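Local coordinates for rifamycin polyketide synthase (Amycolatopsis mediterranei, PDB 4LN9), which probably dehydrates a beta-hydroxyacyl polyketide intermediate, serving as the dehydratase domain of the synthase's terminal module, at residues Y192-R206 / H235-S249. Residues are numbered along the deposited sequence; the frame is centred on the assembly and turned at random.
Sequences YGYGPTFRAVRAVWR and HPALLDAALHSTMVS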
loop_
_atom_site.group_PDB
_atom_site.type_symbol
_atom_site.label_atom_id
_atom_site.label_comp_id
_atom_site.label_asym_id
_atom_site.label_seq_id
_atom_site.Cartn_x
_atom_site.Cartn_y
_atom_site.Cartn_z
ATOM N N TYR A 192 -20.545 -28.419 -7.278
ATOM C CA TYR A 192 -19.160 -28.028 -7.549
ATOM C C TYR A 192 -18.928 -27.841 -9.046
ATOM O O TYR A 192 -18.725 -28.816 -9.769
ATOM C CB TYR A 192 -18.189 -29.093 -7.027
ATOM C CG TYR A 192 -18.230 -29.308 -5.531
ATOM C CD1 TYR A 192 -17.525 -28.474 -4.672
ATOM C CD2 TYR A 192 -18.842 -30.432 -4.992
ATOM C CE1 TYR A 192 -17.511 -28.700 -3.308
ATOM C CE2 TYR A 192 -18.832 -30.668 -3.630
ATOM C CZ TYR A 192 -18.163 -29.801 -2.793
ATOM O OH TYR A 192 -18.152 -30.029 -1.436
ATOM N N GLY A 193 -18.799 -26.591 -9.481
ATOM C CA GLY A 193 -18.608 -26.311 -10.901
ATOM C C GLY A 193 -17.149 -26.147 -11.293
ATOM O O GLY A 193 -16.686 -25.027 -11.510
ATOM N N TYR A 194 -16.446 -27.261 -11.479
ATOM C CA TYR A 194 -15.074 -27.195 -11.974
ATOM C C TYR A 194 -15.034 -27.110 -13.495
ATOM O O TYR A 194 -15.327 -28.084 -14.189
ATOM C CB TYR A 194 -14.252 -28.393 -11.495
ATOM C CG TYR A 194 -14.123 -28.497 -9.993
ATOM C CD1 TYR A 194 -13.410 -27.550 -9.264
ATOM C CD2 TYR A 194 -14.642 -29.589 -9.314
ATOM C CE1 TYR A 194 -13.264 -27.667 -7.894
ATOM C CE2 TYR A 194 -14.502 -29.714 -7.946
ATOM C CZ TYR A 194 -13.822 -28.746 -7.238
ATOM O OH TYR A 194 -13.688 -28.867 -5.873
ATOM N N GLY A 195 -14.620 -25.956 -14.005
ATOM C CA GLY A 195 -14.289 -25.824 -15.416
ATOM C C GLY A 195 -12.939 -26.429 -15.746
ATOM O O GLY A 195 -12.253 -26.945 -14.864
ATOM N N PRO A 196 -12.508 -26.274 -17.007
ATOM C CA PRO A 196 -11.346 -26.947 -17.587
ATOM C C PRO A 196 -10.053 -26.710 -16.810
ATOM O O PRO A 196 -9.226 -27.617 -16.712
ATOM C CB PRO A 196 -11.244 -26.322 -18.978
ATOM C CG PRO A 196 -12.648 -25.961 -19.318
ATOM C CD PRO A 196 -13.278 -25.533 -18.023
ATOM N N THR A 197 -9.835 -25.486 -16.340
ATOM C CA THR A 197 -8.622 -25.186 -15.585
ATOM C C THR A 197 -8.490 -26.072 -14.348
ATOM O O THR A 197 -7.392 -26.512 -14.007
ATOM C CB THR A 197 -8.548 -23.706 -15.168
ATOM O OG1 THR A 197 -8.659 -22.876 -16.331
ATOM C CG2 THR A 197 -7.224 -23.416 -14.475
ATOM N N PHE A 198 -9.619 -26.395 -13.724
ATOM C CA PHE A 198 -9.592 -27.105 -12.451
ATOM C C PHE A 198 -9.772 -28.608 -12.604
ATOM O O PHE A 198 -9.602 -29.355 -11.642
ATOM C CB PHE A 198 -10.639 -26.550 -11.486
ATOM C CG PHE A 198 -10.260 -25.233 -10.880
ATOM C CD1 PHE A 198 -9.835 -25.153 -9.564
ATOM C CD2 PHE A 198 -10.251 -24.085 -11.654
ATOM C CE1 PHE A 198 -9.464 -23.940 -9.014
ATOM C CE2 PHE A 198 -9.892 -22.867 -11.109
ATOM C CZ PHE A 198 -9.477 -22.798 -9.793
ATOM N N ARG A 199 -10.181 -29.051 -13.787
ATOM C CA ARG A 199 -10.352 -30.479 -14.013
ATOM C C ARG A 199 -9.012 -31.158 -14.285
ATOM O O ARG A 199 -8.688 -31.480 -15.429
ATOM C CB ARG A 199 -11.366 -30.742 -15.130
ATOM C CG ARG A 199 -12.797 -30.410 -14.725
ATOM C CD ARG A 199 -13.820 -30.973 -15.699
ATOM N NE ARG A 199 -13.596 -30.489 -17.058
ATOM C CZ ARG A 199 -14.279 -29.498 -17.625
ATOM N NH1 ARG A 199 -15.257 -28.894 -16.962
ATOM N NH2 ARG A 199 -13.970 -29.099 -18.852
ATOM N N ALA A 200 -8.183 -31.244 -13.248
ATOM C CA ALA A 200 -6.783 -31.613 -13.419
ATOM C C ALA A 200 -6.472 -32.992 -12.844
ATOM O O ALA A 200 -5.330 -33.446 -12.899
ATOM C CB ALA A 200 -5.875 -30.559 -12.804
ATOM N N VAL A 201 -7.467 -33.630 -12.240
ATOM C CA VAL A 201 -7.271 -34.971 -11.705
ATOM C C VAL A 201 -7.229 -35.995 -12.835
ATOM O O VAL A 201 -8.196 -36.142 -13.583
ATOM C CB VAL A 201 -8.378 -35.350 -10.704
ATOM C CG1 VAL A 201 -8.174 -36.774 -10.209
ATOM C CG2 VAL A 201 -8.389 -34.376 -9.535
ATOM N N ARG A 202 -6.077 -36.637 -13.010
ATOM C CA ARG A 202 -5.849 -37.523 -14.154
ATOM C C ARG A 202 -6.088 -38.996 -13.824
ATOM O O ARG A 202 -6.456 -39.785 -14.693
ATOM C CB ARG A 202 -4.436 -37.333 -14.705
ATOM C CG ARG A 202 -4.163 -35.924 -15.205
ATOM C CD ARG A 202 -4.636 -35.760 -16.640
ATOM N NE ARG A 202 -3.926 -36.669 -17.533
ATOM C CZ ARG A 202 -4.369 -37.047 -18.728
ATOM N NH1 ARG A 202 -5.500 -36.550 -19.211
ATOM N NH2 ARG A 202 -3.657 -37.896 -19.459
ATOM N N ALA A 203 -5.795 -39.372 -12.584
ATOM C CA ALA A 203 -6.003 -40.737 -12.122
ATOM C C ALA A 203 -6.119 -40.703 -10.608
ATOM O O ALA A 203 -5.542 -39.834 -9.955
ATOM C CB ALA A 203 -4.834 -41.619 -12.540
ATOM N N VAL A 204 -6.872 -41.646 -10.054
ATOM C CA VAL A 204 -6.983 -41.781 -8.610
ATOM C C VAL A 204 -6.864 -43.250 -8.222
ATOM O O VAL A 204 -7.335 -44.124 -8.947
ATOM C CB VAL A 204 -8.334 -41.240 -8.111
ATOM C CG1 VAL A 204 -8.580 -41.666 -6.672
ATOM C CG2 VAL A 204 -8.376 -39.725 -8.245
ATOM N N TRP A 205 -6.082 -43.527 -7.178
ATOM C CA TRP A 205 -6.102 -44.851 -6.556
ATOM C C TRP A 205 -6.472 -44.729 -5.113
ATOM O O TRP A 205 -6.141 -43.736 -4.464
ATOM C CB TRP A 205 -4.742 -45.532 -6.667
ATOM C CG TRP A 205 -4.220 -45.640 -8.077
ATOM C CD1 TRP A 205 -4.179 -46.773 -8.885
ATOM C CD2 TRP A 205 -3.508 -44.607 -8.831
ATOM N NE1 TRP A 205 -3.569 -46.493 -10.081
ATOM C CE2 TRP A 205 -3.149 -45.208 -10.115
ATOM C CE3 TRP A 205 -3.166 -43.285 -8.587
ATOM C CZ2 TRP A 205 -2.478 -44.496 -11.093
ATOM C CZ3 TRP A 205 -2.498 -42.575 -9.585
ATOM C CH2 TRP A 205 -2.140 -43.175 -10.796
ATOM N N ARG A 206 -7.034 -45.797 -4.560
ATOM C CA ARG A 206 -7.464 -45.790 -3.170
ATOM C C ARG A 206 -6.910 -46.998 -2.423
ATOM O O ARG A 206 -6.738 -48.072 -2.999
ATOM C CB ARG A 206 -8.992 -45.768 -3.081
ATOM C CG ARG A 206 -9.534 -45.794 -1.660
ATOM C CD ARG A 206 -11.023 -46.102 -1.636
ATOM N NE ARG A 206 -11.786 -45.189 -2.483
ATOM C CZ ARG A 206 -12.314 -45.522 -3.656
ATOM N NH1 ARG A 206 -12.155 -46.750 -4.132
ATOM N NH2 ARG A 206 -13.018 -44.634 -4.345
ATOM N N HIS A 235 0.012 -23.078 -8.631
ATOM C CA HIS A 235 -1.246 -22.688 -9.266
ATOM C C HIS A 235 -2.429 -23.164 -8.460
ATOM O O HIS A 235 -2.450 -24.315 -8.012
ATOM C CB HIS A 235 -1.317 -23.202 -10.705
ATOM C CG HIS A 235 -2.479 -22.643 -11.497
ATOM N ND1 HIS A 235 -3.755 -22.784 -11.098
ATOM C CD2 HIS A 235 -2.518 -21.943 -12.702
ATOM C CE1 HIS A 235 -4.571 -22.189 -11.987
ATOM N NE2 HIS A 235 -3.815 -21.700 -12.983
ATOM N N PRO A 236 -3.315 -22.231 -8.071
ATOM C CA PRO A 236 -4.418 -22.596 -7.188
ATOM C C PRO A 236 -5.236 -23.772 -7.719
ATOM O O PRO A 236 -5.822 -24.515 -6.934
ATOM C CB PRO A 236 -5.268 -21.325 -7.153
ATOM C CG PRO A 236 -4.281 -20.225 -7.347
ATOM C CD PRO A 236 -3.220 -20.772 -8.267
ATOM N N ALA A 237 -5.281 -23.936 -9.038
ATOM C CA ALA A 237 -5.998 -25.061 -9.630
ATOM C C ALA A 237 -5.260 -26.385 -9.430
ATOM O O ALA A 237 -5.885 -27.418 -9.187
ATOM C CB ALA A 237 -6.271 -24.812 -11.109
ATOM N N LEU A 238 -3.930 -26.338 -9.453
ATOM C CA LEU A 238 -3.120 -27.517 -9.145
ATOM C C LEU A 238 -3.305 -27.972 -7.696
ATOM O O LEU A 238 -3.583 -29.144 -7.439
ATOM C CB LEU A 238 -1.640 -27.265 -9.448
ATOM C CG LEU A 238 -0.744 -28.501 -9.589
ATOM C CD1 LEU A 238 -1.211 -29.382 -10.737
ATOM C CD2 LEU A 238 0.711 -28.095 -9.780
ATOM N N LEU A 239 -3.262 -27.025 -6.764
ATOM C CA LEU A 239 -3.470 -27.345 -5.357
ATOM C C LEU A 239 -4.910 -27.770 -5.078
ATOM O O LEU A 239 -5.148 -28.726 -4.340
ATOM C CB LEU A 239 -3.070 -26.174 -4.457
ATOM C CG LEU A 239 -3.093 -26.465 -2.953
ATOM C CD1 LEU A 239 -2.236 -27.681 -2.633
ATOM C CD2 LEU A 239 -2.632 -25.253 -2.157
ATOM N N ASP A 240 -5.867 -27.107 -5.724
ATOM C CA ASP A 240 -7.268 -27.478 -5.559
ATOM C C ASP A 240 -7.535 -28.903 -6.030
ATOM O O ASP A 240 -8.258 -29.653 -5.376
ATOM C CB ASP A 240 -8.198 -26.502 -6.284
ATOM C CG ASP A 240 -9.656 -26.705 -5.909
ATOM O OD1 ASP A 240 -10.094 -26.126 -4.891
ATOM O OD2 ASP A 240 -10.349 -27.482 -6.600
ATOM N N ALA A 241 -7.025 -29.243 -7.209
ATOM C CA ALA A 241 -7.215 -30.583 -7.754
ATOM C C ALA A 241 -6.525 -31.627 -6.882
ATOM O O ALA A 241 -7.042 -32.729 -6.692
ATOM C CB ALA A 241 -6.699 -30.658 -9.183
ATOM N N ALA A 242 -5.359 -31.274 -6.350
ATOM C CA ALA A 242 -4.640 -32.163 -5.445
ATOM C C ALA A 242 -5.553 -32.607 -4.309
ATOM O O ALA A 242 -5.680 -33.799 -4.038
ATOM C CB ALA A 242 -3.399 -31.475 -4.894
ATOM N N LEU A 243 -6.351 -31.665 -3.806
ATOM C CA LEU A 243 -7.224 -31.937 -2.669
ATOM C C LEU A 243 -8.588 -32.490 -3.088
ATOM O O LEU A 243 -9.152 -33.347 -2.406
ATOM C CB LEU A 243 -7.398 -30.680 -1.814
ATOM C CG LEU A 243 -6.160 -30.207 -1.046
ATOM C CD1 LEU A 243 -6.325 -28.761 -0.606
ATOM C CD2 LEU A 243 -5.889 -31.109 0.150
ATOM N N HIS A 244 -9.119 -32.005 -4.207
ATOM C CA HIS A 244 -10.447 -32.433 -4.643
ATOM C C HIS A 244 -10.464 -33.765 -5.356
ATOM O O HIS A 244 -11.523 -34.388 -5.474
ATOM C CB HIS A 244 -11.187 -31.335 -5.419
ATOM C CG HIS A 244 -10.747 -31.181 -6.863
ATOM N ND1 HIS A 244 -10.579 -29.971 -7.431
ATOM C CD2 HIS A 244 -10.704 -32.107 -7.905
ATOM C CE1 HIS A 244 -10.319 -30.122 -8.744
ATOM N NE2 HIS A 244 -10.377 -31.432 -9.030
ATOM N N SER A 245 -9.276 -34.361 -5.488
ATOM C CA SER A 245 -9.165 -35.766 -5.875
ATOM C C SER A 245 -9.930 -36.689 -4.926
ATOM O O SER A 245 -10.492 -37.699 -5.352
ATOM C CB SER A 245 -7.695 -36.188 -5.957
ATOM O OG SER A 245 -7.123 -36.289 -4.665
ATOM N N THR A 246 -10.013 -36.301 -3.656
ATOM C CA THR A 246 -10.772 -37.066 -2.667
ATOM C C THR A 246 -12.265 -37.073 -2.985
ATOM O O THR A 246 -12.964 -38.051 -2.715
ATOM C CB THR A 246 -10.564 -36.525 -1.237
ATOM O OG1 THR A 246 -10.867 -35.123 -1.200
ATOM C CG2 THR A 246 -9.128 -36.745 -0.786
ATOM N N MET A 247 -12.753 -35.959 -3.523
ATOM C CA MET A 247 -14.157 -35.831 -3.899
ATOM C C MET A 247 -14.418 -36.553 -5.214
ATOM O O MET A 247 -15.386 -37.303 -5.343
ATOM C CB MET A 247 -14.539 -34.357 -4.043
ATOM C CG MET A 247 -14.765 -33.638 -2.726
ATOM S SD MET A 247 -14.596 -31.851 -2.895
ATOM C CE MET A 247 -15.548 -31.561 -4.385
ATOM N N VAL A 248 -13.565 -36.291 -6.201
ATOM C CA VAL A 248 -13.580 -37.046 -7.445
ATOM C C VAL A 248 -13.588 -38.547 -7.171
ATOM O O VAL A 248 -14.379 -39.289 -7.754
ATOM C CB VAL A 248 -12.373 -36.695 -8.335
ATOM C CG1 VAL A 248 -12.233 -37.708 -9.462
ATOM C CG2 VAL A 248 -12.517 -35.287 -8.891
ATOM N N SER A 249 -12.762 -38.974 -6.220
ATOM C CA SER A 249 -12.763 -40.360 -5.772
ATOM C C SER A 249 -14.149 -40.797 -5.304
ATOM O O SER A 249 -14.660 -41.830 -5.734
ATOM C CB SER A 249 -11.739 -40.565 -4.652
ATOM O OG SER A 249 -11.614 -41.938 -4.322
HETATM O O HOH W 1 -12.513 -26.935 -4.826
#
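The H244 ring lies between A241 CA of its own helix on one face and the Y194 ring on the other. The contact lies in the second hotdog of the double hotdog fold, where helix 236-249 carries the DxxxQ/H signature of polyketide synthase dehydratases (D240 to H244) and strand 192-194 and the turn after it, part of the GYxYGPxF signature running through Y192-F198, pass over it. The two rings meet obliquely, their planes 31° apart, with H244 ND1 nearest to Y194 CZ at 3.5 Å. In the H244 ring plane, ND1 points to D240 OD2; F198 O lies at the ring's edge, nearest CE1. The F198 ring takes A237 CB over the centre of one face, a CH-pi contact 3.8 Å from the centroid, while the D240 carboxylate reaches its edge. Y192 receives M247 CE squarely over its centre, 3.3 Å from the centroid; a bend at the last torsion of M247 turns the methyl onto the ring, and SD lies over the same face in a Met-aromatic contact.

H244 ND1 donates to D240 OD2 on the carboxylate's anti side at 2.6 Å, and NE2 is hydrogen-bonded to Y184 OH, holding the imidazole at both nitrogens. The first torsion of H244, 79°, folds the ring back over A241. A water donates to D240 OD1 and is also hydrogen-bonded to Y194 OH, tying the carboxylate to strand 192-194. H70, from the first hotdog, meets the F198 ring; in this family that histidine and the DxxxQ/H aspartate probably form the active site, consistent with H70 and D240 here.

Past the turn the contact becomes apolar packing: A200 CB touches A241 CB at 3.7 Å, and V201 CG2 packs on A241 CB and S245 CB. V204 CG1 reaches S249, where R206 NH2 makes a weak hydrogen bond to S249 OG, 3.0 Å long and bent to 123° at the hydrogen.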